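Local coordinates for cell division control protein 45 cdc45 putative (Entamoeba histolytica, PDB 6CC2) that probably acts, like other Cdc45 proteins, as a subunit of the Cdc45-MCM-GINS replicative helicase that unwinds DNA at the fork, at residues 182-187 and 227-232; 206-211 and 220-225; 495-500 and 518-523. One frame throughout, in Å; residues are numbered along the deposited sequence.

Contact 1: residues 182-187 and 227-232; sequences VGRVAL and QYFIDN
A cation-pi stack between Arg184 and Tyr228 ties helix 182-192 to helix 219-233 in the helical part of the chain that follows the parallel sheet. The two short helix segments run within 23° of parallel, but their axes come no closer than 13.4 Å, so the gap is bridged by long side chains while the backbones stay apart. The Arg184 guanidinium lies flat over one face of the Tyr228 ring, with the two planes 10° apart and Arg184 CZ 3.8 Å from the centroid of the Tyr228 ring. Its overlap is offset toward the CG and CD2 side of the ring, where Arg184 NH2 comes to 3.1 Å from Tyr228 CG. A bend at chi2 (69°) of the arginine helps bring the guanidinium there. On the opposite face of the ring, Asn232 ND2 sits over the centre, 3.2 Å above the plane. That amide is fixed from both ends: Asn232 ND2 donates to Tyr228 O at 2.9 Å, and Asn232 OD1 is hydrogen-bonded to Lys191 of the first helix. Deeper in, Leu187 CD2 meets Phe229 CE1 at 4.2 Å, and helix 199-213 contributes Met200 and Tyr201 against Leu187 and Ala205 against Phe229. Glu180 makes a long, weak ion pair with Arg184 NE. The tyrosine is thus held between a cationic group and an amide, and no hydrogen bond joins the segments: the attraction is probably mainly electrostatic and dispersive through the ring, backed by an apolar inner layer.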
loop_
_atom_site.group_PDB
_atom_site.type_symbol
_atom_site.label_atom_id
_atom_site.label_comp_id
_atom_site.label_asym_id
_atom_site.label_seq_id
_atom_site.Cartn_x
_atom_site.Cartn_y
_atom_site.Cartn_z
ATOM N N VAL A 182 8.646 7.109 -3.143
ATOM C CA VAL A 182 9.052 8.258 -2.330
ATOM C C VAL A 182 10.241 7.899 -1.438
ATOM O O VAL A 182 11.104 8.753 -1.133
ATOM C CB VAL A 182 7.880 8.830 -1.517
ATOM C CG1 VAL A 182 6.832 9.434 -2.460
ATOM C CG2 VAL A 182 7.223 7.750 -0.611
ATOM N N GLY A 183 10.320 6.661 -0.991
ATOM C CA GLY A 183 11.520 6.209 -0.299
ATOM C C GLY A 183 12.756 6.250 -1.167
ATOM O O GLY A 183 13.855 6.552 -0.684
ATOM N N ARG A 184 12.601 5.969 -2.459
ATOM C CA ARG A 184 13.724 6.036 -3.378
ATOM C C ARG A 184 14.246 7.467 -3.510
ATOM O O ARG A 184 15.459 7.688 -3.615
ATOM C CB ARG A 184 13.295 5.486 -4.743
ATOM C CG ARG A 184 14.259 5.714 -5.837
ATOM C CD ARG A 184 15.542 4.898 -5.669
ATOM N NE ARG A 184 16.332 4.926 -6.898
ATOM C CZ ARG A 184 16.235 4.025 -7.874
ATOM N NH1 ARG A 184 15.399 3.001 -7.764
ATOM N NH2 ARG A 184 16.985 4.141 -8.954
ATOM N N VAL A 185 13.343 8.453 -3.498
ATOM C CA VAL A 185 13.768 9.846 -3.562
ATOM C C VAL A 185 14.563 10.215 -2.314
ATOM O O VAL A 185 15.579 10.915 -2.396
ATOM C CB VAL A 185 12.557 10.774 -3.750
ATOM C CG1 VAL A 185 13.000 12.248 -3.648
ATOM C CG2 VAL A 185 11.889 10.529 -5.081
ATOM N N ALA A 186 14.105 9.770 -1.139
ATOM C CA ALA A 186 14.852 10.055 0.087
ATOM C C ALA A 186 16.244 9.435 0.022
ATOM O O ALA A 186 17.243 10.078 0.405
ATOM C CB ALA A 186 14.093 9.550 1.308
ATOM N N LEU A 187 16.333 8.206 -0.480
ATOM C CA LEU A 187 17.624 7.553 -0.698
ATOM C C LEU A 187 18.481 8.352 -1.665
ATOM O O LEU A 187 19.700 8.491 -1.464
ATOM C CB LEU A 187 17.422 6.134 -1.232
ATOM C CG LEU A 187 18.692 5.377 -1.618
ATOM C CD1 LEU A 187 19.587 5.088 -0.400
ATOM C CD2 LEU A 187 18.294 4.061 -2.325
ATOM N N GLN A 227 17.654 -3.748 -9.474
ATOM C CA GLN A 227 18.946 -3.679 -10.148
ATOM C C GLN A 227 19.736 -2.452 -9.692
ATOM O O GLN A 227 20.970 -2.496 -9.629
ATOM C CB GLN A 227 18.767 -3.657 -11.664
ATOM C CG GLN A 227 20.064 -3.743 -12.440
ATOM C CD GLN A 227 20.755 -5.080 -12.263
ATOM O OE1 GLN A 227 20.121 -6.134 -12.352
ATOM N NE2 GLN A 227 22.054 -5.046 -11.996
ATOM N N TYR A 228 19.050 -1.349 -9.400
ATOM C CA TYR A 228 19.735 -0.166 -8.870
ATOM C C TYR A 228 20.382 -0.475 -7.529
ATOM O O TYR A 228 21.541 -0.085 -7.282
ATOM C CB TYR A 228 18.757 0.994 -8.731
ATOM C CG TYR A 228 19.395 2.298 -8.290
ATOM C CD1 TYR A 228 20.159 3.037 -9.181
ATOM C CD2 TYR A 228 19.211 2.794 -7.016
ATOM C CE1 TYR A 228 20.753 4.225 -8.807
ATOM C CE2 TYR A 228 19.785 4.006 -6.639
ATOM C CZ TYR A 228 20.553 4.700 -7.536
ATOM O OH TYR A 228 21.146 5.899 -7.176
ATOM N N PHE A 229 19.660 -1.199 -6.660
ATOM C CA PHE A 229 20.227 -1.578 -5.370
ATOM C C PHE A 229 21.392 -2.542 -5.559
ATOM O O PHE A 229 22.408 -2.441 -4.869
ATOM C CB PHE A 229 19.173 -2.228 -4.484
ATOM C CG PHE A 229 17.902 -1.433 -4.326
ATOM C CD1 PHE A 229 17.916 -0.055 -4.333
ATOM C CD2 PHE A 229 16.707 -2.085 -4.148
ATOM C CE1 PHE A 229 16.731 0.660 -4.200
ATOM C CE2 PHE A 229 15.505 -1.378 -3.996
ATOM C CZ PHE A 229 15.531 -0.014 -4.022
ATOM N N ILE A 230 21.245 -3.504 -6.476
ATOM C CA ILE A 230 22.325 -4.457 -6.752
ATOM C C ILE A 230 23.577 -3.732 -7.209
ATOM O O ILE A 230 24.699 -4.077 -6.804
ATOM C CB ILE A 230 21.879 -5.493 -7.808
ATOM C CG1 ILE A 230 20.830 -6.442 -7.210
ATOM C CG2 ILE A 230 23.070 -6.256 -8.330
ATOM C CD1 ILE A 230 20.163 -7.340 -8.247
ATOM N N ASP A 231 23.416 -2.740 -8.093
ATOM C CA ASP A 231 24.546 -2.011 -8.622
ATOM C C ASP A 231 25.248 -1.226 -7.518
ATOM O O ASP A 231 26.477 -1.227 -7.433
ATOM C CB ASP A 231 24.094 -1.053 -9.734
ATOM C CG ASP A 231 23.712 -1.777 -11.033
ATOM O OD1 ASP A 231 23.926 -2.996 -11.140
ATOM O OD2 ASP A 231 23.187 -1.112 -11.953
ATOM N N ASN A 232 24.475 -0.546 -6.664
ATOM C CA ASN A 232 25.115 0.316 -5.675
ATOM C C ASN A 232 25.716 -0.469 -4.510
ATOM O O ASN A 232 26.696 -0.000 -3.897
ATOM C CB ASN A 232 24.126 1.348 -5.159
ATOM C CG ASN A 232 23.951 2.502 -6.122
ATOM O OD1 ASN A 232 24.750 3.437 -6.139
ATOM N ND2 ASN A 232 22.915 2.428 -6.952
#

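Contact 2: residues 206-211 and 220-225; sequences IGVCDQ and KTYVHA
Tyr222 and Val208 meet where segments 206-211 and 220-225 come nearest, Val208 CA and Tyr222 CA being 6.7 Å apart. The valine uses both branches. Val208 CG1 lies 4.2 Å from Tyr222 CD1 and about as far from the neighbouring CE1, with the two side chains crossing at roughly a right angle. A chi1 of 71° sets CG1 between the backbone N and the carbonyl carbon, facing the ring, and leaves Val208 CG2 anti to the N and directed at Ala225 CB, 3.8 Å away. Cys209, the next residue, adds a sulfur-aromatic contact: its SG approaches Tyr222 CE1 at 3.7 Å and sits 4.9 Å from the ring centroid, steeply inclined from the ring normal. Methyl and thiol thus both come obliquely to the CD1/CE1 margin of the tyrosine, from opposite sides of its plane.

The next shell settles where the ring lies. Its hydroxyl is hydrogen-bonded to the carbonyl O of Pro340 in strand 338-344, so the polar end of a buried residue is satisfied away from the two helices. Phe355 of helix 354-364 meets the same ring at an intermediate tilt and also packs on Cys209. At the connection between the helices, Ile217 rests on Val208, while Asn218 OD1 accepts a hydrogen bond from Thr221 N near the start of the second helix. The segment axes lie 10.0 Å apart at 174°, almost exactly antiparallel. This is the geometry of a helical hairpin: two sequence-adjacent helices joined by a short loop and packed through small and aromatic side chains.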
loop_
_atom_site.group_PDB
_atom_site.type_symbol
_atom_site.label_atom_id
_atom_site.label_comp_id
_atom_site.label_asym_id
_atom_site.label_seq_id
_atom_site.Cartn_x
_atom_site.Cartn_y
_atom_site.Cartn_z
ATOM N N ILE A 206 11.826 -2.131 0.722
ATOM C CA ILE A 206 10.478 -2.295 1.256
ATOM C C ILE A 206 9.519 -1.324 0.591
ATOM O O ILE A 206 8.372 -1.679 0.266
ATOM C CB ILE A 206 10.484 -2.125 2.790
ATOM C CG1 ILE A 206 11.258 -3.302 3.401
ATOM C CG2 ILE A 206 9.051 -2.015 3.341
ATOM C CD1 ILE A 206 11.532 -3.177 4.855
ATOM N N GLY A 207 9.978 -0.083 0.373
ATOM C CA GLY A 207 9.125 0.917 -0.266
ATOM C C GLY A 207 8.711 0.545 -1.681
ATOM O O GLY A 207 7.544 0.691 -2.045
ATOM N N VAL A 208 9.647 0.060 -2.500
ATOM C CA VAL A 208 9.286 -0.289 -3.860
ATOM C C VAL A 208 8.492 -1.593 -3.892
ATOM O O VAL A 208 7.618 -1.764 -4.732
ATOM C CB VAL A 208 10.514 -0.346 -4.775
ATOM C CG1 VAL A 208 11.395 -1.525 -4.470
ATOM C CG2 VAL A 208 10.060 -0.386 -6.248
ATOM N N CYS A 209 8.769 -2.526 -2.973
ATOM C CA CYS A 209 7.906 -3.687 -2.841
ATOM C C CYS A 209 6.472 -3.264 -2.502
ATOM O O CYS A 209 5.512 -3.843 -3.026
ATOM C CB CYS A 209 8.429 -4.628 -1.756
ATOM S SG CYS A 209 9.909 -5.519 -2.232
ATOM N N ASP A 210 6.317 -2.268 -1.621
ATOM C CA ASP A 210 4.979 -1.739 -1.310
ATOM C C ASP A 210 4.289 -1.233 -2.574
ATOM O O ASP A 210 3.105 -1.511 -2.811
ATOM C CB ASP A 210 5.086 -0.625 -0.268
ATOM C CG ASP A 210 3.740 0.022 0.029
ATOM O OD1 ASP A 210 2.773 -0.720 0.322
ATOM O OD2 ASP A 210 3.646 1.288 -0.022
ATOM N N GLN A 211 5.009 -0.466 -3.402
ATOM C CA GLN A 211 4.405 -0.005 -4.658
ATOM C C GLN A 211 3.918 -1.170 -5.512
ATOM O O GLN A 211 2.839 -1.105 -6.119
ATOM C CB GLN A 211 5.405 0.807 -5.469
ATOM C CG GLN A 211 5.669 2.200 -4.957
ATOM C CD GLN A 211 6.505 2.959 -5.964
ATOM O OE1 GLN A 211 7.581 2.511 -6.354
ATOM N NE2 GLN A 211 5.985 4.097 -6.420
ATOM N N LYS A 220 8.353 -4.918 -14.365
ATOM C CA LYS A 220 9.585 -4.421 -14.977
ATOM C C LYS A 220 10.139 -3.241 -14.183
ATOM O O LYS A 220 11.351 -3.142 -13.948
ATOM C CB LYS A 220 9.321 -4.031 -16.427
ATOM C CG LYS A 220 9.133 -5.229 -17.348
ATOM C CD LYS A 220 9.003 -4.817 -18.811
ATOM C CE LYS A 220 7.689 -4.096 -19.084
ATOM N NZ LYS A 220 7.451 -3.900 -20.546
ATOM N N THR A 221 9.264 -2.362 -13.719
ATOM C CA THR A 221 9.711 -1.243 -12.891
ATOM C C THR A 221 10.290 -1.729 -11.568
ATOM O O THR A 221 11.350 -1.257 -11.103
ATOM C CB THR A 221 8.546 -0.278 -12.668
ATOM O OG1 THR A 221 8.161 0.274 -13.929
ATOM C CG2 THR A 221 8.938 0.825 -11.717
ATOM N N TYR A 222 9.637 -2.712 -10.955
ATOM C CA TYR A 222 10.172 -3.281 -9.734
ATOM C C TYR A 222 11.566 -3.863 -9.954
ATOM O O TYR A 222 12.503 -3.608 -9.175
ATOM C CB TYR A 222 9.203 -4.337 -9.197
ATOM C CG TYR A 222 9.853 -5.166 -8.111
ATOM C CD1 TYR A 222 10.019 -4.669 -6.828
ATOM C CD2 TYR A 222 10.361 -6.436 -8.392
ATOM C CE1 TYR A 222 10.652 -5.404 -5.854
ATOM C CE2 TYR A 222 10.987 -7.166 -7.406
ATOM C CZ TYR A 222 11.149 -6.654 -6.158
ATOM O OH TYR A 222 11.785 -7.385 -5.185
ATOM N N VAL A 223 11.724 -4.668 -11.000
ATOM C CA VAL A 223 13.005 -5.334 -11.221
ATOM C C VAL A 223 14.094 -4.304 -11.467
ATOM O O VAL A 223 15.225 -4.441 -10.976
ATOM C CB VAL A 223 12.886 -6.346 -12.374
ATOM C CG1 VAL A 223 14.230 -6.870 -12.761
ATOM C CG2 VAL A 223 11.992 -7.480 -11.930
ATOM N N HIS A 224 13.769 -3.249 -12.207
ATOM C CA HIS A 224 14.753 -2.187 -12.464
ATOM C C HIS A 224 15.186 -1.510 -11.167
ATOM O O HIS A 224 16.353 -1.112 -11.022
ATOM C CB HIS A 224 14.147 -1.164 -13.426
ATOM C CG HIS A 224 15.160 -0.275 -14.089
ATOM N ND1 HIS A 224 16.192 -0.766 -14.863
ATOM C CD2 HIS A 224 15.288 1.072 -14.105
ATOM C CE1 HIS A 224 16.916 0.240 -15.315
ATOM N NE2 HIS A 224 16.388 1.366 -14.874
ATOM N N ALA A 225 14.260 -1.337 -10.231
ATOM C CA ALA A 225 14.620 -0.755 -8.937
ATOM C C ALA A 225 15.592 -1.656 -8.188
ATOM O O ALA A 225 16.606 -1.195 -7.646
ATOM C CB ALA A 225 13.363 -0.518 -8.102
#

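Contact 3: residues 495-500 and 518-523; sequences NYFGAK and DSFVTE. With EDO (1,2-ethanediol), chain G.
Phe520 projects from strand 519-525 onto helix 494-508 and meets it with the far end of its ring. There Phe520 CZ comes to 3.4 Å from Gly498 CA, with CE1 slightly farther from the same carbon. Because Gly498 carries no side chain, the ring can come right up to the helix backbone. The CB of Phe520 already points at the helix, and a chi1 of -49°, with CG anti to the carbonyl carbon, directs the end of the ring at Gly498 CA. Phe497 flanks the same ring: Phe497 CE2 lies 4.3 Å from Phe520 CE1, at the edge of the Phe520 ring and near its plane, whereas Phe520 stands oblique to the Phe497 ring. The two rings do not stack.

Around them, Thr502 also borders Phe520, and Pro467 packs on Phe497. Backbone hydrogen bonds join Phe520 to Gly484 and Thr522 to Ile482 in the adjacent strand 479-485. At the C-terminal end of the segment, a 1,2-ethanediol, probably from crystallisation, donates from O1 to Glu523 O. Alternate residues serve the two faces of the sheet: Phe520 and Thr522 face helix 494-508, while Ser519 and Val521 pack on Leu448 of helix 444-462. Helices on both faces give this part of the chain a three-layer alpha/beta/alpha organisation.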
loop_
_atom_site.group_PDB
_atom_site.type_symbol
_atom_site.label_atom_id
_atom_site.label_comp_id
_atom_site.label_asym_id
_atom_site.label_seq_id
_atom_site.Cartn_x
_atom_site.Cartn_y
_atom_site.Cartn_z
ATOM N N ASN A 495 -10.958 11.333 -9.364
ATOM C CA ASN A 495 -11.655 12.607 -9.244
ATOM C C ASN A 495 -13.154 12.416 -9.433
ATOM O O ASN A 495 -13.965 12.897 -8.629
ATOM C CB ASN A 495 -11.141 13.613 -10.279
ATOM C CG ASN A 495 -9.876 14.295 -9.854
ATOM O OD1 ASN A 495 -9.450 14.178 -8.709
ATOM N ND2 ASN A 495 -9.271 15.042 -10.778
ATOM N N TYR A 496 -13.534 11.741 -10.515
ATOM C CA TYR A 496 -14.944 11.587 -10.844
ATOM C C TYR A 496 -15.643 10.699 -9.830
ATOM O O TYR A 496 -16.757 11.012 -9.389
ATOM C CB TYR A 496 -15.083 11.019 -12.262
ATOM C CG TYR A 496 -16.506 10.951 -12.773
ATOM C CD1 TYR A 496 -17.092 12.036 -13.398
ATOM C CD2 TYR A 496 -17.260 9.782 -12.639
ATOM C CE1 TYR A 496 -18.397 11.978 -13.867
ATOM C CE2 TYR A 496 -18.568 9.718 -13.103
ATOM C CZ TYR A 496 -19.126 10.815 -13.718
ATOM O OH TYR A 496 -20.420 10.758 -14.182
ATOM N N PHE A 497 -15.010 9.582 -9.445
ATOM C CA PHE A 497 -15.627 8.661 -8.500
ATOM C C PHE A 497 -15.879 9.344 -7.165
ATOM O O PHE A 497 -16.976 9.245 -6.600
ATOM C CB PHE A 497 -14.743 7.422 -8.321
ATOM C CG PHE A 497 -15.254 6.469 -7.286
ATOM C CD1 PHE A 497 -16.320 5.648 -7.568
ATOM C CD2 PHE A 497 -14.647 6.385 -6.041
ATOM C CE1 PHE A 497 -16.809 4.759 -6.608
ATOM C CE2 PHE A 497 -15.119 5.509 -5.080
ATOM C CZ PHE A 497 -16.201 4.690 -5.373
ATOM N N GLY A 498 -14.885 10.071 -6.658
ATOM C CA GLY A 498 -15.077 10.782 -5.412
ATOM C C GLY A 498 -16.122 11.868 -5.529
ATOM O O GLY A 498 -16.953 12.051 -4.624
ATOM N N ALA A 499 -16.081 12.632 -6.624
ATOM C CA ALA A 499 -17.033 13.728 -6.778
ATOM C C ALA A 499 -18.458 13.190 -6.789
ATOM O O ALA A 499 -19.347 13.711 -6.100
ATOM C CB ALA A 499 -16.741 14.510 -8.058
ATOM N N LYS A 500 -18.694 12.124 -7.560
ATOM C CA LYS A 500 -20.060 11.640 -7.713
ATOM C C LYS A 500 -20.518 10.854 -6.487
ATOM O O LYS A 500 -21.702 10.912 -6.127
ATOM C CB LYS A 500 -20.173 10.797 -8.994
ATOM C CG LYS A 500 -19.886 11.600 -10.283
ATOM C CD LYS A 500 -20.743 12.847 -10.369
ATOM C CE LYS A 500 -20.446 13.677 -11.620
ATOM N NZ LYS A 500 -21.234 14.937 -11.625
ATOM N N ASP A 518 -8.377 7.500 -0.845
ATOM C CA ASP A 518 -8.950 6.651 -1.887
ATOM C C ASP A 518 -10.260 5.957 -1.495
ATOM O O ASP A 518 -10.670 4.994 -2.177
ATOM C CB ASP A 518 -7.937 5.562 -2.315
ATOM C CG ASP A 518 -7.453 4.722 -1.143
ATOM O OD1 ASP A 518 -8.121 4.709 -0.087
ATOM O OD2 ASP A 518 -6.393 4.086 -1.265
ATOM N N SER A 519 -10.937 6.412 -0.447
ATOM C CA SER A 519 -12.132 5.730 -0.007
ATOM C C SER A 519 -13.024 6.689 0.767
ATOM O O SER A 519 -12.578 7.716 1.278
ATOM C CB SER A 519 -11.783 4.518 0.864
ATOM O OG SER A 519 -11.223 4.941 2.101
ATOM N N PHE A 520 -14.280 6.294 0.892
ATOM C CA PHE A 520 -15.302 7.059 1.586
ATOM C C PHE A 520 -16.212 6.095 2.341
ATOM O O PHE A 520 -16.434 4.966 1.911
ATOM C CB PHE A 520 -16.186 7.877 0.617
ATOM C CG PHE A 520 -15.418 8.676 -0.372
ATOM C CD1 PHE A 520 -14.926 8.088 -1.523
ATOM C CD2 PHE A 520 -15.178 10.037 -0.156
ATOM C CE1 PHE A 520 -14.202 8.827 -2.442
ATOM C CE2 PHE A 520 -14.466 10.778 -1.079
ATOM C CZ PHE A 520 -13.971 10.166 -2.223
ATOM N N VAL A 521 -16.764 6.573 3.456
ATOM C CA VAL A 521 -17.757 5.835 4.221
ATOM C C VAL A 521 -18.965 6.733 4.457
ATOM O O VAL A 521 -18.811 7.881 4.879
ATOM C CB VAL A 521 -17.195 5.361 5.571
ATOM C CG1 VAL A 521 -18.228 4.525 6.312
ATOM C CG2 VAL A 521 -15.921 4.548 5.353
ATOM N N THR A 522 -20.151 6.214 4.163
ATOM C CA THR A 522 -21.395 6.874 4.551
ATOM C C THR A 522 -22.324 5.795 5.091
ATOM O O THR A 522 -21.921 4.651 5.303
ATOM C CB THR A 522 -21.998 7.676 3.381
ATOM O OG1 THR A 522 -23.154 8.401 3.856
ATOM C CG2 THR A 522 -22.414 6.787 2.236
ATOM N N GLU A 523 -23.583 6.153 5.327
ATOM C CA GLU A 523 -24.542 5.236 5.935
ATOM C C GLU A 523 -25.936 5.675 5.522
ATOM O O GLU A 523 -26.219 6.864 5.459
ATOM C CB GLU A 523 -24.389 5.261 7.458
ATOM C CG GLU A 523 -25.199 4.225 8.203
ATOM C CD GLU A 523 -24.843 4.177 9.681
ATOM O OE1 GLU A 523 -24.484 5.234 10.241
ATOM O OE2 GLU A 523 -24.907 3.079 10.280
HETATM C C1 EDO G . -29.189 7.369 8.327
HETATM O O1 EDO G . -28.261 8.077 7.497
HETATM C C2 EDO G . -28.439 6.554 9.369
HETATM O O2 EDO G . -27.588 7.408 10.135
#

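Contacts 1 and 2 belong to one group of three successive helices, sharing helix 219-233: Phe229 CE2 of contact 1 lies 4.1 Å from Val208 CG1 of contact 2, and their centres are 10 Å apart. Contact 2 is the buried one, an apolar antiparallel interface, whereas contact 1 is partly buried and replaces close helix packing with a charged group laid on an aromatic ring. Contact 3 stands apart, on the opposite side of the chain's centre, about 34 Å from contact 1 and 29 Å from contact 2 between centres. It too is buried and apolar, but joins helix to sheet and sets an aromatic ring against bare helix backbone, whereas in contact 2 side chains meet side chains.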